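Local coordinates for protein LYND (Lyngbya aestuarii, PDB 4V1T) that probably catalyses ATP-dependent cyclodehydration of peptide side chains into azoline rings, as a YcaO-family heterocyclase, at residues B[6-11]-B[80-85]; B[10-15]-B[96-101]; B[571-576]-B[684-689]; B[566-571]-B[592-597]. All coordinates share one frame; numbering follows the deposited sequence.

Overall arrangement
Near the N terminus, contact 1 pairs strand 6-9 with strand 81-83 and closes a loop of 68 residues. Contact 2 opens where the first segment of contact 1 ends, sharing Q10 and P11, and sets a turn against the end of helix 90-98. The two centres lie 9 Å apart, both in the N-terminal, winged-helix-like part. Contacts 3 and 4 come later, in the YcaO region; the centre of contact 3 is about 73 Å from that of contact 1. The segments of contacts 3 and 4 alternate, so those loops cross. Contact 4 ties the 566-571 loop to strand 590-596, and contact 3 ties its continuation to the 684-689 loop. They meet where Y689 OH reaches D596.

Contact 1 of 4, residues B[6-11]-B[80-85]; sequences LLQIQP and YLTEAA
Strands 6-9 and 81-83 run antiparallel, with an angle of 146° between their directions. Q8 and T82 form a hydrogen-bonded pair, with Q8 N to T82 O at 3.2 Å and T82 N to Q8 O at 3.1 Å. L7 with E83 and I9 with L81 are non-hydrogen-bonded pairs. Two more backbone bonds extend the ladder, A84 N to L6 O and Q10 N to Y80 O. The methyl of A84 is the main bump. It fits between L6 and Q8, with A84 CB 3.9 Å from L6 CB and 3.5 Å from Q8 NE2. Q8 starts in the crowded position (chi1 68°) and then runs extended, so its amide passes over that methyl. T82 CG2 fills a second hollow, 3.7 Å from Q8 O and 4.0 Å from Q10 CA. Q10 CG, in the crowded position, comes 3.5 Å from Y80 O, and a bend at chi2 keeps the amide nearby. I9 and L81 cross at about a right angle and meet at their CD1 methyls, 4.2 Å apart. L72 and L75 of helix 65-78 pack on this leucine-rich side, while A102 and P103 touch T82. Y80 packs on an acidic side chain of another protein chain. Strand 6-9 is the middle one of a small three-stranded sheet with helix 65-78 on the L7 face and helix 103-109 by T82, consistent with the winged-helix fold that serves for peptide recognition in related enzymes.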
# COMPACT_ATOMS: atom_id res chain seq x y z
N LEU B 6 -18.52 42.76 -3.64
CA LEU B 6 -17.63 42.50 -4.75
C LEU B 6 -17.74 41.06 -5.24
O LEU B 6 -17.71 40.12 -4.45
CB LEU B 6 -16.19 42.82 -4.35
CG LEU B 6 -15.94 44.28 -3.99
CD1 LEU B 6 -14.57 44.43 -3.36
CD2 LEU B 6 -16.08 45.18 -5.22
N LEU B 7 -17.87 40.91 -6.56
CA LEU B 7 -17.95 39.60 -7.19
C LEU B 7 -16.59 39.18 -7.71
O LEU B 7 -15.80 40.00 -8.17
CB LEU B 7 -18.95 39.62 -8.34
CG LEU B 7 -20.39 39.96 -7.97
CD1 LEU B 7 -21.21 40.07 -9.24
CD2 LEU B 7 -20.98 38.91 -7.04
N GLN B 8 -16.30 37.89 -7.61
CA GLN B 8 -15.07 37.36 -8.17
C GLN B 8 -15.15 35.85 -8.36
O GLN B 8 -15.78 35.14 -7.58
CB GLN B 8 -13.87 37.70 -7.28
CG GLN B 8 -13.85 37.01 -5.93
CD GLN B 8 -12.51 37.16 -5.21
OE1 GLN B 8 -11.51 37.61 -5.77
NE2 GLN B 8 -12.49 36.78 -3.94
N ILE B 9 -14.53 35.38 -9.43
CA ILE B 9 -14.24 33.97 -9.56
C ILE B 9 -13.28 33.66 -8.42
O ILE B 9 -12.36 34.42 -8.12
CB ILE B 9 -13.61 33.62 -10.91
CG1 ILE B 9 -14.55 34.00 -12.06
CG2 ILE B 9 -13.31 32.13 -10.97
CD1 ILE B 9 -15.91 33.32 -12.03
N GLN B 10 -13.52 32.54 -7.76
CA GLN B 10 -12.78 32.22 -6.55
C GLN B 10 -11.28 32.29 -6.76
O GLN B 10 -10.78 31.76 -7.74
CB GLN B 10 -13.21 30.85 -5.99
CG GLN B 10 -13.52 29.75 -6.99
CD GLN B 10 -14.60 28.83 -6.44
OE1 GLN B 10 -15.51 29.27 -5.75
NE2 GLN B 10 -14.48 27.54 -6.72
N PRO B 11 -10.58 32.97 -5.84
CA PRO B 11 -9.24 33.51 -6.09
C PRO B 11 -8.11 32.50 -6.15
O PRO B 11 -6.97 32.89 -6.40
CB PRO B 11 -9.03 34.47 -4.93
CG PRO B 11 -9.86 33.93 -3.84
CD PRO B 11 -11.07 33.34 -4.50
N TYR B 80 -18.35 28.34 -9.00
CA TYR B 80 -17.19 29.08 -9.49
C TYR B 80 -17.18 30.51 -8.98
O TYR B 80 -16.12 31.10 -8.82
CB TYR B 80 -17.16 29.09 -11.02
CG TYR B 80 -16.96 27.73 -11.63
CD1 TYR B 80 -15.74 27.08 -11.55
CD2 TYR B 80 -17.99 27.09 -12.30
CE1 TYR B 80 -15.55 25.84 -12.11
CE2 TYR B 80 -17.80 25.84 -12.87
CZ TYR B 80 -16.57 25.22 -12.77
OH TYR B 80 -16.36 23.98 -13.33
N LEU B 81 -18.36 31.07 -8.77
CA LEU B 81 -18.48 32.46 -8.37
C LEU B 81 -18.64 32.56 -6.87
O LEU B 81 -19.22 31.67 -6.24
CB LEU B 81 -19.68 33.12 -9.07
CG LEU B 81 -19.81 34.64 -8.90
CD1 LEU B 81 -18.72 35.36 -9.68
CD2 LEU B 81 -21.19 35.10 -9.36
N THR B 82 -18.12 33.64 -6.29
CA THR B 82 -18.31 33.89 -4.87
C THR B 82 -18.20 35.37 -4.55
O THR B 82 -17.67 36.16 -5.33
CB THR B 82 -17.29 33.10 -4.01
OG1 THR B 82 -17.58 33.28 -2.62
CG2 THR B 82 -15.85 33.55 -4.28
N GLU B 83 -18.72 35.73 -3.39
CA GLU B 83 -18.54 37.06 -2.84
C GLU B 83 -17.09 37.20 -2.38
O GLU B 83 -16.52 36.26 -1.82
CB GLU B 83 -19.49 37.26 -1.66
CG GLU B 83 -19.97 38.68 -1.45
CD GLU B 83 -20.69 38.84 -0.12
OE1 GLU B 83 -21.09 37.80 0.47
OE2 GLU B 83 -20.83 39.99 0.35
N ALA B 84 -16.48 38.36 -2.61
CA ALA B 84 -15.13 38.60 -2.12
C ALA B 84 -15.17 39.11 -0.69
O ALA B 84 -16.10 39.83 -0.30
CB ALA B 84 -14.40 39.58 -3.01
N ALA B 85 -14.17 38.73 0.10
CA ALA B 85 -14.05 39.19 1.49
C ALA B 85 -12.96 40.24 1.59
O ALA B 85 -11.77 39.90 1.55
CB ALA B 85 -13.73 38.02 2.40

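Contact 2 of 4, residues B[10-15]-B[96-101]; sequences QPHFHV and WSELGI
A type I turn from Q10 to F13 lies against the last turn of helix 90-98, which ends in a Schellman motif at G100, and brings the CA atoms of H12 and E98 within 5.8 Å. S97 and H12 carry most of the contact. H12 CG sits in the crowded position (chi1 68°), which turns one ring face onto the helix. E98 CA lies over that face, 3.7 Å from the ring centroid, in a CH-pi contact. S97 meets the ring at its edge, with OG 3.1 Å from H12 CD2. The same OG is 3.3 Å from P11 CD, and the hydroxyl is bonded to A93 O and A94 O in its own helix. Q10 adds its CB, 3.7 Å from S97 CB. A water joins the polar ends: it donates to E98 OE2 at 2.9 Å and accepts a weak bond from H12 ND1 at 3.4 Å. E98 OE1 is held by S188 and S296 of the second subunit, and P11 O accepts from R246 there. Turn and helix thus touch by van der Waals and CH-pi contact, with the polar link left to water, and the nearby carboxylate would probably make protonation of H12 easier.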
# COMPACT_ATOMS: atom_id res chain seq x y z
N GLN B 10 -13.52 32.54 -7.76
CA GLN B 10 -12.78 32.22 -6.55
C GLN B 10 -11.28 32.29 -6.76
O GLN B 10 -10.78 31.76 -7.74
CB GLN B 10 -13.21 30.85 -5.99
CG GLN B 10 -13.52 29.75 -6.99
CD GLN B 10 -14.60 28.83 -6.44
OE1 GLN B 10 -15.51 29.27 -5.75
NE2 GLN B 10 -14.48 27.54 -6.72
N PRO B 11 -10.58 32.97 -5.84
CA PRO B 11 -9.24 33.51 -6.09
C PRO B 11 -8.11 32.50 -6.15
O PRO B 11 -6.97 32.89 -6.40
CB PRO B 11 -9.03 34.47 -4.93
CG PRO B 11 -9.86 33.93 -3.84
CD PRO B 11 -11.07 33.34 -4.50
N HIS B 12 -8.41 31.22 -5.96
CA HIS B 12 -7.36 30.21 -6.05
C HIS B 12 -7.14 29.83 -7.52
O HIS B 12 -6.18 29.16 -7.86
CB HIS B 12 -7.69 28.98 -5.19
CG HIS B 12 -8.86 28.18 -5.67
ND1 HIS B 12 -8.73 27.18 -6.61
CD2 HIS B 12 -10.16 28.20 -5.31
CE1 HIS B 12 -9.91 26.63 -6.82
NE2 HIS B 12 -10.80 27.22 -6.04
N PHE B 13 -8.05 30.28 -8.38
CA PHE B 13 -7.92 30.07 -9.82
C PHE B 13 -7.13 31.18 -10.49
O PHE B 13 -7.36 32.36 -10.25
CB PHE B 13 -9.29 29.96 -10.47
CG PHE B 13 -9.99 28.66 -10.22
CD1 PHE B 13 -9.33 27.45 -10.41
CD2 PHE B 13 -11.31 28.64 -9.78
CE1 PHE B 13 -9.97 26.25 -10.17
CE2 PHE B 13 -11.96 27.44 -9.54
CZ PHE B 13 -11.29 26.25 -9.73
N HIS B 14 -6.19 30.80 -11.34
CA HIS B 14 -5.63 31.71 -12.32
C HIS B 14 -6.53 31.67 -13.56
O HIS B 14 -6.76 30.61 -14.14
CB HIS B 14 -4.19 31.32 -12.67
CG HIS B 14 -3.68 31.97 -13.91
ND1 HIS B 14 -3.65 33.34 -14.08
CD2 HIS B 14 -3.17 31.44 -15.05
CE1 HIS B 14 -3.15 33.62 -15.27
NE2 HIS B 14 -2.86 32.48 -15.88
N VAL B 15 -7.04 32.83 -13.95
CA VAL B 15 -7.96 32.94 -15.07
C VAL B 15 -7.19 33.20 -16.36
O VAL B 15 -6.49 34.21 -16.48
CB VAL B 15 -8.98 34.08 -14.84
CG1 VAL B 15 -9.86 34.28 -16.07
CG2 VAL B 15 -9.84 33.76 -13.63
N TRP B 96 -8.72 29.38 1.31
CA TRP B 96 -10.02 28.96 1.78
C TRP B 96 -10.97 28.62 0.65
O TRP B 96 -11.78 27.70 0.77
CB TRP B 96 -10.61 30.03 2.70
CG TRP B 96 -9.78 30.18 3.95
CD1 TRP B 96 -9.12 31.31 4.37
CD2 TRP B 96 -9.47 29.16 4.91
NE1 TRP B 96 -8.44 31.05 5.53
CE2 TRP B 96 -8.63 29.74 5.89
CE3 TRP B 96 -9.83 27.82 5.04
CZ2 TRP B 96 -8.15 29.03 6.98
CZ3 TRP B 96 -9.35 27.11 6.12
CH2 TRP B 96 -8.51 27.71 7.08
N SER B 97 -10.88 29.34 -0.46
CA SER B 97 -11.74 29.06 -1.61
C SER B 97 -11.34 27.73 -2.22
O SER B 97 -12.18 27.03 -2.77
CB SER B 97 -11.67 30.17 -2.67
OG SER B 97 -10.35 30.42 -3.11
N GLU B 98 -10.06 27.38 -2.12
CA GLU B 98 -9.57 26.12 -2.64
C GLU B 98 -10.11 24.94 -1.83
O GLU B 98 -10.24 23.83 -2.34
CB GLU B 98 -8.04 26.10 -2.65
CG GLU B 98 -7.46 25.05 -3.58
CD GLU B 98 -5.96 25.08 -3.58
OE1 GLU B 98 -5.37 24.58 -2.61
OE2 GLU B 98 -5.36 25.61 -4.54
N LEU B 99 -10.42 25.19 -0.56
CA LEU B 99 -11.05 24.19 0.29
C LEU B 99 -12.57 24.20 0.12
O LEU B 99 -13.27 23.48 0.81
CB LEU B 99 -10.67 24.44 1.75
CG LEU B 99 -9.22 24.08 2.10
CD1 LEU B 99 -8.85 24.64 3.46
CD2 LEU B 99 -9.02 22.58 2.05
N GLY B 100 -13.05 25.02 -0.79
CA GLY B 100 -14.48 25.10 -1.09
C GLY B 100 -15.24 26.00 -0.13
O GLY B 100 -16.44 25.87 -0.00
N ILE B 101 -14.53 26.92 0.54
CA ILE B 101 -15.14 27.83 1.50
C ILE B 101 -15.20 29.25 0.95
O ILE B 101 -14.20 29.78 0.46
CB ILE B 101 -14.35 27.88 2.81
CG1 ILE B 101 -14.13 26.47 3.38
CG2 ILE B 101 -15.07 28.76 3.81
CD1 ILE B 101 -15.41 25.73 3.73
O HOH W 1 -6.69 24.51 -6.91

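Contact 3 of 4, residues B[571-576]-B[684-689]; sequences GSFNEP and KTAQDY
Apolar packing carries most of this contact, and F573 is its centre. Its CG lies beside the backbone N (chi1 -75°), and the ring reaches across to A686 with one face. A686 CB is 4.0 Å from the ring centroid and 22° off the normal, a CH-pi contact. A686 CA covers the rim of the same face, 3.6 Å from F573 CE2. S572 O lies only 3.1 Å from A686 CB. At the ring edge, F573 CZ is 4.1 Å from Y689 CE2. V568, T631 and I634 also pack on this phenylalanine. An alanine here would remove the ring under A686 and beside Y689, and would probably loosen the join between the two loops. The two segments are loops of the YcaO region, one leading into helix 576-587, the other lying before helix 697-710. A short 3-10 segment, 686-688, presents A686 to the ring. Polar contacts are fewer. S572 OG accepts a weak bond from A686 N at 3.4 Å, but it is also bonded to D569 O. Within the second loop, T685 N donates almost straight (178°) to D688 OD2 at 2.7 Å, from above the carboxylate plane. T685 OG1 adds a weak bond to the same oxygen, and D688 N donates back to T685 O at 3.0 Å, which fixes the turn. Y689 OH is bonded to D596 OD1, and K684 pairs through its backbone with A567 and D569.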
# COMPACT_ATOMS: atom_id res chain seq x y z
N GLY B 571 1.53 -35.95 -4.57
CA GLY B 571 1.19 -35.96 -5.99
C GLY B 571 -0.16 -36.60 -6.28
O GLY B 571 -0.46 -36.91 -7.44
N SER B 572 -0.97 -36.80 -5.25
CA SER B 572 -2.30 -37.42 -5.40
C SER B 572 -3.45 -36.49 -5.01
O SER B 572 -4.61 -36.91 -5.01
CB SER B 572 -2.38 -38.71 -4.57
OG SER B 572 -2.39 -38.45 -3.18
N PHE B 573 -3.14 -35.24 -4.68
CA PHE B 573 -4.16 -34.28 -4.25
C PHE B 573 -4.59 -33.29 -5.34
O PHE B 573 -5.41 -32.40 -5.11
CB PHE B 573 -3.65 -33.52 -3.03
CG PHE B 573 -3.67 -34.33 -1.78
CD1 PHE B 573 -2.60 -35.14 -1.44
CD2 PHE B 573 -4.78 -34.31 -0.95
CE1 PHE B 573 -2.63 -35.90 -0.29
CE2 PHE B 573 -4.82 -35.07 0.19
CZ PHE B 573 -3.74 -35.87 0.53
N ASN B 574 -4.04 -33.45 -6.53
CA ASN B 574 -4.43 -32.60 -7.64
C ASN B 574 -4.06 -31.14 -7.36
O ASN B 574 -4.65 -30.23 -7.92
CB ASN B 574 -5.93 -32.73 -7.90
CG ASN B 574 -6.28 -32.87 -9.36
OD1 ASN B 574 -5.56 -32.37 -10.24
ND2 ASN B 574 -7.38 -33.56 -9.64
N GLU B 575 -3.07 -30.94 -6.50
CA GLU B 575 -2.59 -29.61 -6.14
C GLU B 575 -1.13 -29.47 -6.57
O GLU B 575 -0.25 -30.08 -5.96
CB GLU B 575 -2.71 -29.39 -4.64
CG GLU B 575 -2.44 -27.96 -4.20
CD GLU B 575 -3.43 -27.01 -4.81
OE1 GLU B 575 -4.65 -27.25 -4.67
OE2 GLU B 575 -2.99 -26.03 -5.44
N PRO B 576 -0.86 -28.63 -7.59
CA PRO B 576 0.51 -28.56 -8.10
C PRO B 576 1.49 -27.91 -7.10
O PRO B 576 2.70 -28.12 -7.21
CB PRO B 576 0.36 -27.70 -9.35
CG PRO B 576 -0.79 -26.80 -9.04
CD PRO B 576 -1.73 -27.60 -8.19
N LYS B 684 -0.27 -42.12 2.26
CA LYS B 684 -1.63 -41.61 2.35
C LYS B 684 -2.01 -40.89 1.06
O LYS B 684 -1.27 -40.03 0.59
CB LYS B 684 -1.77 -40.66 3.54
CG LYS B 684 -1.70 -41.35 4.88
CD LYS B 684 -3.00 -42.08 5.18
CE LYS B 684 -2.80 -43.15 6.24
NZ LYS B 684 -4.09 -43.63 6.78
N THR B 685 -3.16 -41.24 0.50
CA THR B 685 -3.63 -40.63 -0.74
C THR B 685 -4.84 -39.75 -0.45
O THR B 685 -5.41 -39.81 0.64
CB THR B 685 -4.01 -41.69 -1.81
OG1 THR B 685 -5.11 -42.48 -1.34
CG2 THR B 685 -2.83 -42.60 -2.11
N ALA B 686 -5.23 -38.94 -1.43
CA ALA B 686 -6.33 -38.01 -1.27
C ALA B 686 -7.63 -38.71 -0.88
O ALA B 686 -8.45 -38.15 -0.14
CB ALA B 686 -6.53 -37.22 -2.55
N GLN B 687 -7.82 -39.93 -1.37
CA GLN B 687 -9.07 -40.65 -1.14
C GLN B 687 -9.17 -41.23 0.27
O GLN B 687 -10.25 -41.61 0.71
CB GLN B 687 -9.25 -41.76 -2.17
CG GLN B 687 -8.24 -42.88 -2.05
CD GLN B 687 -8.73 -44.18 -2.66
OE1 GLN B 687 -9.91 -44.35 -2.96
NE2 GLN B 687 -7.81 -45.12 -2.85
N ASP B 688 -8.04 -41.31 0.96
CA ASP B 688 -8.02 -41.83 2.33
C ASP B 688 -8.72 -40.88 3.30
O ASP B 688 -8.93 -41.22 4.47
CB ASP B 688 -6.57 -42.06 2.80
CG ASP B 688 -5.90 -43.22 2.07
OD1 ASP B 688 -6.56 -44.27 1.88
OD2 ASP B 688 -4.72 -43.09 1.70
N TYR B 689 -9.09 -39.70 2.82
CA TYR B 689 -9.74 -38.68 3.64
C TYR B 689 -11.14 -38.35 3.13
O TYR B 689 -11.30 -37.60 2.16
CB TYR B 689 -8.87 -37.43 3.68
CG TYR B 689 -7.46 -37.70 4.13
CD1 TYR B 689 -7.13 -37.74 5.49
CD2 TYR B 689 -6.46 -37.93 3.21
CE1 TYR B 689 -5.84 -38.01 5.90
CE2 TYR B 689 -5.16 -38.19 3.61
CZ TYR B 689 -4.86 -38.23 4.95
OH TYR B 689 -3.56 -38.50 5.33

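Contact 4 of 4, residues B[566-571]-B[592-597]; sequences PAVDLG and LWVLDL
V594 lies on strand 590-596, outermost in its three-stranded sheet within this chain, and V568 and L570 of the 566-571 loop point toward this strand. Its CB lies 4.2 Å from V568 CB. CG1 is anti to the backbone N (chi1 176°) and meets V568 CG2 at 3.8 Å. CG2 lies beside the backbone N and meets L570 CD2 at 4.0 Å, where the two side chains cross at about a right angle. F606 of strand 605-612 also packs on V594 and V568. An alanine here would remove both methyls and would probably weaken the packing of V568 and L570 on the strand. The backbones are joined by a single bridge at A567 and L595. D596 N donates to P566 O at 3.2 Å, nearly along the C=O axis. V568 N gives V594 O a weaker bond at 3.0 Å (128° at the hydrogen). A567 CA also approaches V594 O, at 3.2 Å. Beyond this the two chains part, and a water fills in: it donates to V568 O at 2.9 Å and accepts from V594 N at 2.7 Å. D569 OD1 accepts from G571 N in an Asx turn. The carboxylate of D596 has R565, T598 and Y689 as partners. The polar backbone is thus satisfied by direct bonds at one end and by water at the other, over a buried patch of methyl groups.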
# COMPACT_ATOMS: atom_id res chain seq x y z
N PRO B 566 2.74 -42.71 8.69
CA PRO B 566 2.95 -42.79 7.24
C PRO B 566 3.09 -41.42 6.59
O PRO B 566 2.50 -40.45 7.07
CB PRO B 566 1.68 -43.49 6.75
CG PRO B 566 0.63 -43.06 7.72
CD PRO B 566 1.33 -42.93 9.05
N ALA B 567 3.85 -41.34 5.50
CA ALA B 567 3.95 -40.10 4.73
C ALA B 567 2.71 -39.89 3.88
O ALA B 567 1.83 -40.75 3.79
CB ALA B 567 5.19 -40.11 3.84
N VAL B 568 2.67 -38.72 3.24
CA VAL B 568 1.57 -38.34 2.36
C VAL B 568 2.08 -38.17 0.94
O VAL B 568 3.00 -37.40 0.69
CB VAL B 568 0.90 -37.02 2.82
CG1 VAL B 568 -0.27 -36.66 1.93
CG2 VAL B 568 0.44 -37.15 4.27
N ASP B 569 1.49 -38.91 0.00
CA ASP B 569 1.77 -38.73 -1.42
C ASP B 569 1.16 -37.41 -1.87
O ASP B 569 -0.05 -37.31 -2.11
CB ASP B 569 1.21 -39.88 -2.24
CG ASP B 569 1.40 -39.69 -3.74
OD1 ASP B 569 2.21 -38.84 -4.15
OD2 ASP B 569 0.71 -40.39 -4.50
N LEU B 570 2.01 -36.40 -1.98
CA LEU B 570 1.56 -35.06 -2.31
C LEU B 570 1.21 -34.93 -3.79
O LEU B 570 0.65 -33.93 -4.19
CB LEU B 570 2.64 -34.05 -1.94
CG LEU B 570 2.99 -34.00 -0.45
CD1 LEU B 570 4.22 -33.14 -0.22
CD2 LEU B 570 1.82 -33.48 0.37
N GLY B 571 1.53 -35.95 -4.57
CA GLY B 571 1.19 -35.96 -5.99
C GLY B 571 -0.16 -36.60 -6.28
O GLY B 571 -0.46 -36.91 -7.44
N LEU B 592 11.61 -31.95 2.05
CA LEU B 592 10.31 -31.64 2.63
C LEU B 592 9.34 -32.79 2.42
O LEU B 592 9.14 -33.25 1.30
CB LEU B 592 9.75 -30.37 2.00
CG LEU B 592 8.34 -29.95 2.44
CD1 LEU B 592 8.32 -29.56 3.90
CD2 LEU B 592 7.85 -28.81 1.57
N TRP B 593 8.75 -33.25 3.52
CA TRP B 593 7.74 -34.29 3.46
C TRP B 593 6.66 -34.01 4.48
O TRP B 593 6.81 -33.15 5.34
CB TRP B 593 8.38 -35.67 3.70
CG TRP B 593 8.99 -35.83 5.05
CD1 TRP B 593 8.40 -36.36 6.16
CD2 TRP B 593 10.31 -35.47 5.43
NE1 TRP B 593 9.28 -36.36 7.21
CE2 TRP B 593 10.46 -35.82 6.79
CE3 TRP B 593 11.40 -34.89 4.76
CZ2 TRP B 593 11.65 -35.59 7.49
CZ3 TRP B 593 12.57 -34.67 5.46
CH2 TRP B 593 12.69 -35.03 6.82
N VAL B 594 5.56 -34.76 4.38
CA VAL B 594 4.41 -34.57 5.25
C VAL B 594 4.00 -35.87 5.92
O VAL B 594 4.00 -36.93 5.28
CB VAL B 594 3.22 -33.99 4.46
CG1 VAL B 594 1.98 -33.87 5.33
CG2 VAL B 594 3.59 -32.64 3.88
N LEU B 595 3.64 -35.79 7.21
CA LEU B 595 3.14 -36.94 7.97
C LEU B 595 1.65 -36.81 8.29
O LEU B 595 1.15 -35.72 8.51
CB LEU B 595 3.90 -37.09 9.28
CG LEU B 595 5.41 -37.26 9.21
CD1 LEU B 595 5.95 -37.42 10.62
CD2 LEU B 595 5.82 -38.45 8.35
N ASP B 596 0.95 -37.94 8.31
CA ASP B 596 -0.47 -37.96 8.68
C ASP B 596 -0.63 -38.07 10.20
O ASP B 596 -0.10 -38.99 10.80
CB ASP B 596 -1.17 -39.13 7.99
CG ASP B 596 -2.61 -39.29 8.47
OD1 ASP B 596 -3.49 -38.62 7.90
OD2 ASP B 596 -2.85 -40.08 9.41
N LEU B 597 -1.35 -37.12 10.78
CA LEU B 597 -1.63 -37.09 12.22
C LEU B 597 -3.12 -37.30 12.53
O LEU B 597 -3.56 -37.17 13.67
CB LEU B 597 -1.16 -35.75 12.80
CG LEU B 597 0.23 -35.67 13.42
CD1 LEU B 597 1.26 -36.49 12.66
CD2 LEU B 597 0.66 -34.21 13.51
O HOH W 2 5.28 -36.51 2.30